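Local coordinates for putative streptothricin acetyltransferase (Bacillus anthracis, PDB 3PP9), which probably transfers an acetyl group from acetyl coenzyme A to streptothricin-type antibiotics, as a member of the GNAT acetyltransferase family, at residues Gly89-Lys94 with Ala101-Ile106; Leu6-Leu11 with Lys119-Gln124. One frame throughout, in Å; residues are numbered along the deposited sequence.

Contact 1. Residues Gly89-Lys94 with Ala101-Ile106. With ACO (acetyl coenzyme *a), chain D.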
# COMPACT_ATOMS: atom_id res chain seq x y z
N GLY A 89 -6.75 15.90 20.32
CA GLY A 89 -6.11 14.87 19.50
C GLY A 89 -7.15 13.91 18.95
O GLY A 89 -8.30 13.95 19.37
N PHE A 90 -6.76 13.10 17.98
CA PHE A 90 -7.69 12.16 17.39
C PHE A 90 -6.93 11.07 16.64
O PHE A 90 -5.73 11.18 16.39
CB PHE A 90 -8.67 12.88 16.44
CG PHE A 90 -8.02 13.56 15.29
CD1 PHE A 90 -7.66 14.89 15.37
CD2 PHE A 90 -7.73 12.88 14.14
CE1 PHE A 90 -7.03 15.53 14.30
CE2 PHE A 90 -7.10 13.51 13.06
CZ PHE A 90 -6.74 14.83 13.16
N ILE A 91 -7.62 9.96 16.38
CA ILE A 91 -7.06 8.87 15.62
C ILE A 91 -8.13 8.41 14.61
O ILE A 91 -9.32 8.31 14.97
CB ILE A 91 -6.52 7.71 16.51
CG1 ILE A 91 -5.72 6.72 15.68
CG2 ILE A 91 -7.66 7.05 17.29
CD1 ILE A 91 -4.90 5.74 16.53
N VAL A 92 -7.69 8.20 13.36
CA VAL A 92 -8.55 7.81 12.24
C VAL A 92 -8.18 6.38 11.86
O VAL A 92 -7.04 6.08 11.54
CB VAL A 92 -8.33 8.75 11.03
CG1 VAL A 92 -9.32 8.43 9.91
CG2 VAL A 92 -8.47 10.25 11.44
N LEU A 93 -9.17 5.49 11.88
CA LEU A 93 -8.94 4.09 11.62
C LEU A 93 -9.87 3.48 10.57
O LEU A 93 -11.01 3.90 10.43
CB LEU A 93 -9.27 3.33 12.92
CG LEU A 93 -8.46 3.73 14.14
CD1 LEU A 93 -9.05 3.15 15.41
CD2 LEU A 93 -7.02 3.30 13.99
N LYS A 94 -9.36 2.49 9.84
CA LYS A 94 -10.17 1.76 8.87
C LYS A 94 -9.73 0.30 8.97
O LYS A 94 -8.73 -0.02 9.62
CB LYS A 94 -9.94 2.18 7.43
CG LYS A 94 -8.62 1.76 6.85
CD LYS A 94 -8.57 1.98 5.34
CE LYS A 94 -7.23 1.52 4.78
NZ LYS A 94 -7.15 1.72 3.30
N ALA A 101 -6.37 -3.44 11.40
CA ALA A 101 -6.84 -2.09 11.58
C ALA A 101 -5.70 -1.26 10.99
O ALA A 101 -4.53 -1.62 11.15
CB ALA A 101 -7.01 -1.77 13.03
N TYR A 102 -6.03 -0.18 10.31
CA TYR A 102 -5.05 0.69 9.66
C TYR A 102 -5.25 2.11 10.17
O TYR A 102 -6.35 2.67 10.11
CB TYR A 102 -5.29 0.63 8.13
CG TYR A 102 -4.29 1.37 7.30
CD1 TYR A 102 -4.41 2.73 7.07
CD2 TYR A 102 -3.24 0.69 6.70
CE1 TYR A 102 -3.50 3.42 6.28
CE2 TYR A 102 -2.31 1.38 5.93
CZ TYR A 102 -2.45 2.73 5.73
OH TYR A 102 -1.53 3.41 4.95
N ILE A 103 -4.16 2.70 10.66
CA ILE A 103 -4.22 4.07 11.16
C ILE A 103 -3.96 5.02 10.01
O ILE A 103 -2.84 5.12 9.51
CB ILE A 103 -3.17 4.32 12.26
CG1 ILE A 103 -3.33 3.35 13.43
CG2 ILE A 103 -3.28 5.81 12.70
CD1 ILE A 103 -2.22 3.47 14.49
N GLU A 104 -5.00 5.72 9.59
CA GLU A 104 -4.90 6.68 8.51
C GLU A 104 -4.23 7.96 8.99
O GLU A 104 -3.53 8.62 8.20
CB GLU A 104 -6.29 7.04 8.00
CG GLU A 104 -6.99 5.90 7.30
CD GLU A 104 -6.46 5.61 5.91
OE1 GLU A 104 -5.62 6.37 5.39
OE2 GLU A 104 -6.91 4.61 5.33
N ASP A 105 -4.45 8.30 10.27
CA ASP A 105 -3.89 9.51 10.86
C ASP A 105 -4.05 9.47 12.36
O ASP A 105 -5.10 9.04 12.86
CB ASP A 105 -4.65 10.75 10.31
CG ASP A 105 -4.15 12.11 10.85
OD1 ASP A 105 -3.42 12.19 11.85
OD2 ASP A 105 -4.57 13.15 10.24
N ILE A 106 -2.98 9.81 13.06
CA ILE A 106 -3.04 9.98 14.51
C ILE A 106 -2.39 11.34 14.73
O ILE A 106 -1.30 11.60 14.23
CB ILE A 106 -2.42 8.86 15.36
CG1 ILE A 106 -2.54 9.23 16.86
CG2 ILE A 106 -0.93 8.62 14.99
CD1 ILE A 106 -2.01 8.17 17.82
N1A ACO D . 10.71 11.18 20.23
C2A ACO D . 10.94 10.06 20.94
N3A ACO D . 9.97 9.40 21.60
C4A ACO D . 8.70 9.86 21.56
C5A ACO D . 8.39 11.09 20.82
C6A ACO D . 9.49 11.76 20.13
N6A ACO D . 9.25 12.88 19.44
N7A ACO D . 7.08 11.32 20.95
C8A ACO D . 6.58 10.34 21.72
N9A ACO D . 7.54 9.46 22.08
C1B ACO D . 7.41 8.29 22.96
C2B ACO D . 7.21 8.83 24.38
O2B ACO D . 8.41 9.15 25.09
C3B ACO D . 6.43 7.72 25.05
O3B ACO D . 7.34 6.75 25.54
P3B ACO D . 7.15 6.03 26.97
O7A ACO D . 5.85 5.27 26.84
O8A ACO D . 7.12 7.19 27.94
O9A ACO D . 8.39 5.16 27.03
C4B ACO D . 5.61 7.13 23.91
O4B ACO D . 6.27 7.48 22.69
C5B ACO D . 4.18 7.65 23.93
O5B ACO D . 4.21 9.04 23.59
P1A ACO D . 2.90 9.95 23.78
O1A ACO D . 3.21 11.08 24.74
O2A ACO D . 1.76 9.03 24.07
O3A ACO D . 2.77 10.53 22.28
P2A ACO D . 2.05 11.88 21.83
O4A ACO D . 3.15 12.91 21.78
O5A ACO D . 0.81 12.18 22.63
O6A ACO D . 1.53 11.53 20.34
CBP ACO D . 2.07 11.61 18.00
CCP ACO D . 2.40 10.99 19.36
CDP ACO D . 2.92 10.92 16.94
CEP ACO D . 0.59 11.40 17.70
CAP ACO D . 2.37 13.11 18.02
OAP ACO D . 3.81 13.31 18.08
C9P ACO D . 1.88 13.85 16.81
O9P ACO D . 0.72 14.18 16.70
N8P ACO D . 2.75 14.16 15.84
C7P ACO D . 2.39 14.93 14.65
C6P ACO D . 1.47 14.19 13.71
C5P ACO D . 2.12 12.90 13.30
O5P ACO D . 3.31 12.85 13.02
N4P ACO D . 1.35 11.84 13.25
C3P ACO D . 1.82 10.52 12.86
C2P ACO D . 1.86 10.50 11.33
S1P ACO D . 1.86 8.85 10.68
C ACO D . 0.24 8.40 10.81
O ACO D . -0.57 9.16 11.29
CH3 ACO D . -0.17 7.05 10.33
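Strands 86-95 and 101-108 form a beta hairpin at the centre of the GNAT sheet, and a beta bulge interrupts their antiparallel pairing between Val92 and Leu93. Ile91 faces Ile106 and Leu93 faces Ile103 as non-hydrogen-bonded pairs, so Glu104 is the additional residue on the second strand. Val92 is bonded to that strand through both its backbone N and its backbone O: N donates to Asp105 O at 2.8 Å, nearly along the C=O axis, while O takes Glu104 N from above the carbonyl plane. The tight part is the face turned to helix 117-131. There Leu93 CD2 lies alongside Ile103 CG1 at 3.7 Å, and Ile91 and Ile106 run side by side, both with CG1 anti to the backbone N. Ile122 of the helix packs on Ile91, Ile103 and Ile106, while Leu93 meets Ala125 and Trp128. The other face loosens toward the hairpin end, where Lys94 and Tyr102 are partly exposed. Lys94 leaves the strand with CG in the crowded position (chi1 72°), then runs fully extended and brings NZ over the face of the Tyr102 ring in a cation-pi contact, 5.0 Å from its centroid. Glu104, bent at chi2, brings OE2 across this chain, in a salt bridge with Lys94 NZ at 3.5 Å. At the opposite end Asp105 OD1 is hydrogen-bonded to Thr107 OG1. Beside the bulge the strand's backbone pairs with the cofactor arm, as in GNAT enzymes: Ile106 N donates to the acetyl O of the cofactor at 3.1 Å, and Ile106 O accepts its N4P at 2.8 Å.

Contact 2. Residues Leu6-Leu11 with Lys119-Gln124. With ACO (acetyl coenzyme *a), chain D.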
# COMPACT_ATOMS: atom_id res chain seq x y z
N LEU A 6 -8.41 13.22 31.03
CA LEU A 6 -8.59 12.96 29.61
C LEU A 6 -9.67 11.92 29.30
O LEU A 6 -9.77 10.90 29.97
CB LEU A 6 -7.25 12.38 29.10
CG LEU A 6 -7.09 12.13 27.62
CD1 LEU A 6 -6.92 13.47 26.94
CD2 LEU A 6 -5.88 11.22 27.38
N LEU A 7 -10.46 12.17 28.26
CA LEU A 7 -11.49 11.23 27.80
C LEU A 7 -11.26 10.91 26.33
O LEU A 7 -11.04 11.81 25.54
CB LEU A 7 -12.91 11.82 27.93
CG LEU A 7 -14.02 10.99 27.23
CD1 LEU A 7 -14.16 9.62 27.86
CD2 LEU A 7 -15.36 11.71 27.18
N ILE A 8 -11.29 9.62 25.99
CA ILE A 8 -11.18 9.17 24.61
C ILE A 8 -12.54 8.56 24.25
O ILE A 8 -13.04 7.64 24.95
CB ILE A 8 -10.10 8.09 24.39
CG1 ILE A 8 -8.69 8.58 24.80
CG2 ILE A 8 -10.15 7.61 22.95
CD1 ILE A 8 -8.17 9.71 24.01
N ARG A 9 -13.19 9.07 23.21
CA ARG A 9 -14.47 8.50 22.79
C ARG A 9 -14.68 8.64 21.30
O ARG A 9 -14.02 9.41 20.64
CB ARG A 9 -15.69 9.10 23.50
CG ARG A 9 -15.95 10.59 23.26
CD ARG A 9 -17.41 10.94 23.64
NE ARG A 9 -17.66 12.37 23.49
CZ ARG A 9 -17.90 12.98 22.33
NH1 ARG A 9 -17.86 12.33 21.19
NH2 ARG A 9 -18.12 14.30 22.32
N GLU A 10 -15.62 7.87 20.78
CA GLU A 10 -15.95 7.88 19.36
C GLU A 10 -16.53 9.23 18.93
O GLU A 10 -17.38 9.84 19.63
CB GLU A 10 -16.94 6.75 19.04
CG GLU A 10 -17.34 6.63 17.58
CD GLU A 10 -18.29 5.44 17.34
OE1 GLU A 10 -18.57 4.70 18.29
OE2 GLU A 10 -18.71 5.24 16.19
N LEU A 11 -16.07 9.68 17.77
CA LEU A 11 -16.53 10.94 17.17
C LEU A 11 -18.03 10.84 16.86
O LEU A 11 -18.51 9.80 16.39
CB LEU A 11 -15.78 11.20 15.86
CG LEU A 11 -16.11 12.50 15.13
CD1 LEU A 11 -15.58 13.65 15.91
CD2 LEU A 11 -15.49 12.47 13.75
N LYS A 119 -0.47 7.56 23.21
CA LYS A 119 -0.53 6.17 23.66
C LYS A 119 -1.96 5.76 24.01
O LYS A 119 -2.36 4.61 23.78
CB LYS A 119 0.39 5.95 24.87
CG LYS A 119 0.38 4.53 25.40
CD LYS A 119 1.31 4.36 26.61
CE LYS A 119 2.78 4.57 26.27
NZ LYS A 119 3.66 4.25 27.43
N ARG A 120 -2.72 6.68 24.61
CA ARG A 120 -4.12 6.40 24.98
C ARG A 120 -4.97 6.22 23.71
O ARG A 120 -5.87 5.40 23.67
CB ARG A 120 -4.70 7.51 25.87
CG ARG A 120 -4.20 7.52 27.29
CD ARG A 120 -4.90 6.45 28.12
NE ARG A 120 -6.35 6.69 28.13
CZ ARG A 120 -7.00 7.49 28.97
NH1 ARG A 120 -6.34 8.15 29.92
NH2 ARG A 120 -8.31 7.63 28.86
N LEU A 121 -4.67 6.99 22.66
CA LEU A 121 -5.41 6.84 21.39
C LEU A 121 -5.11 5.46 20.78
O LEU A 121 -6.03 4.80 20.30
CB LEU A 121 -5.11 7.98 20.43
CG LEU A 121 -5.73 9.31 20.80
CD1 LEU A 121 -5.06 10.46 20.04
CD2 LEU A 121 -7.22 9.34 20.55
N ILE A 122 -3.86 5.04 20.83
CA ILE A 122 -3.43 3.74 20.32
C ILE A 122 -4.13 2.64 21.12
O ILE A 122 -4.63 1.66 20.56
CB ILE A 122 -1.89 3.58 20.35
CG1 ILE A 122 -1.22 4.50 19.34
CG2 ILE A 122 -1.48 2.12 20.04
CD1 ILE A 122 -1.57 4.24 17.87
N ALA A 123 -4.20 2.79 22.45
CA ALA A 123 -4.87 1.78 23.26
C ALA A 123 -6.32 1.62 22.81
O ALA A 123 -6.82 0.49 22.70
CB ALA A 123 -4.81 2.14 24.72
N GLN A 124 -7.01 2.72 22.54
CA GLN A 124 -8.38 2.63 22.10
C GLN A 124 -8.48 1.99 20.72
O GLN A 124 -9.42 1.25 20.44
CB GLN A 124 -9.08 3.99 22.11
CG GLN A 124 -10.53 3.95 21.68
CD GLN A 124 -11.41 3.15 22.62
OE1 GLN A 124 -11.49 3.45 23.80
NE2 GLN A 124 -12.10 2.14 22.08
N1A ACO D . 10.71 11.18 20.23
C2A ACO D . 10.94 10.06 20.94
N3A ACO D . 9.97 9.40 21.60
C4A ACO D . 8.70 9.86 21.56
C5A ACO D . 8.39 11.09 20.82
C6A ACO D . 9.49 11.76 20.13
N6A ACO D . 9.25 12.88 19.44
N7A ACO D . 7.08 11.32 20.95
C8A ACO D . 6.58 10.34 21.72
N9A ACO D . 7.54 9.46 22.08
C1B ACO D . 7.41 8.29 22.96
C2B ACO D . 7.21 8.83 24.38
O2B ACO D . 8.41 9.15 25.09
C3B ACO D . 6.43 7.72 25.05
O3B ACO D . 7.34 6.75 25.54
P3B ACO D . 7.15 6.03 26.97
O7A ACO D . 5.85 5.27 26.84
O8A ACO D . 7.12 7.19 27.94
O9A ACO D . 8.39 5.16 27.03
C4B ACO D . 5.61 7.13 23.91
O4B ACO D . 6.27 7.48 22.69
C5B ACO D . 4.18 7.65 23.93
O5B ACO D . 4.21 9.04 23.59
P1A ACO D . 2.90 9.95 23.78
O1A ACO D . 3.21 11.08 24.74
O2A ACO D . 1.76 9.03 24.07
O3A ACO D . 2.77 10.53 22.28
P2A ACO D . 2.05 11.88 21.83
O4A ACO D . 3.15 12.91 21.78
O5A ACO D . 0.81 12.18 22.63
O6A ACO D . 1.53 11.53 20.34
CBP ACO D . 2.07 11.61 18.00
CCP ACO D . 2.40 10.99 19.36
CDP ACO D . 2.92 10.92 16.94
CEP ACO D . 0.59 11.40 17.70
CAP ACO D . 2.37 13.11 18.02
OAP ACO D . 3.81 13.31 18.08
C9P ACO D . 1.88 13.85 16.81
O9P ACO D . 0.72 14.18 16.70
N8P ACO D . 2.75 14.16 15.84
C7P ACO D . 2.39 14.93 14.65
C6P ACO D . 1.47 14.19 13.71
C5P ACO D . 2.12 12.90 13.30
O5P ACO D . 3.31 12.85 13.02
N4P ACO D . 1.35 11.84 13.25
C3P ACO D . 1.82 10.52 12.86
C2P ACO D . 1.86 10.50 11.33
S1P ACO D . 1.86 8.85 10.68
C ACO D . 0.24 8.40 10.81
O ACO D . -0.57 9.16 11.29
CH3 ACO D . -0.17 7.05 10.33
O HOH W 1 -7.98 10.06 31.82
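Helix 117-131, which carries the cofactor's phosphates in this GNAT fold, packs here across the edge strand 7-10 of the central sheet, the axes of the two segments 9.3 Å apart at closest approach and inclined at 38°. Ile8 carries most of the contact. From CB, which points at the helix, the side chain splits in two. CG2, anti to the backbone N, slides past Gln124 and meets its CB and CG, the CB at 3.9 Å. CG1, anti to the carbonyl carbon, passes obliquely by the guanidinium of Arg120 with NH2 as its nearest atom. Chi2 of -63° then folds CD1 inward, where it ends against Leu121 CD2 at 3.6 Å, the two side chains crossing at about a right angle. Leu121 itself continues down to Ile91 and Ile106 of the sheet, so Ile8 extends the apolar layer beneath the helix to the edge strand. Toward the start of the strand the contact is more open and includes a water. Leu6 and Arg120 reach tip to tip, and Leu6 CD2 sits over one face of the guanidinium, offset toward its rim. Bends at chi2 and chi3 bring the guanidinium of Arg120 beside Leu6, just ahead of the strand. The water joins the two: it donates to Leu6 O at 2.7 Å and, lying in the guanidinium plane, accepts from Arg120 NH1 at 3.2 Å. The helix turns Lys119 toward the cofactor. Its backbone N donates to the pyrophosphate oxygen O2A at 2.8 Å, while the side chain, bent at chi3, makes a very short hydrogen bond from Lys119 NZ to O7A of the cofactor's 3'-phosphate, 2.5 Å.

Overall arrangement
From the N terminus the chain first lays down edge strand 7-10, whose helix partner comes more than a hundred residues later. In between it builds strands 25-36 and 43-56, then returns to the central sheet with strand 76-83, which sits between 7-10 and 86-95. Contact 1 closes a short hairpin loop, and the chain then runs into helix 117-131, which closes contact 2 around it: the small loop is nested within the large one. Both meet beneath the helix, where Ile122 CD1 comes within 3.5 Å of Ile103 CD1. Contact 1 pairs two neighbouring strands, contact 2 ties the sheet's edge to the helix, and both reach acetyl coenzyme A, at its acetyl-pantetheine arm and its phosphates respectively.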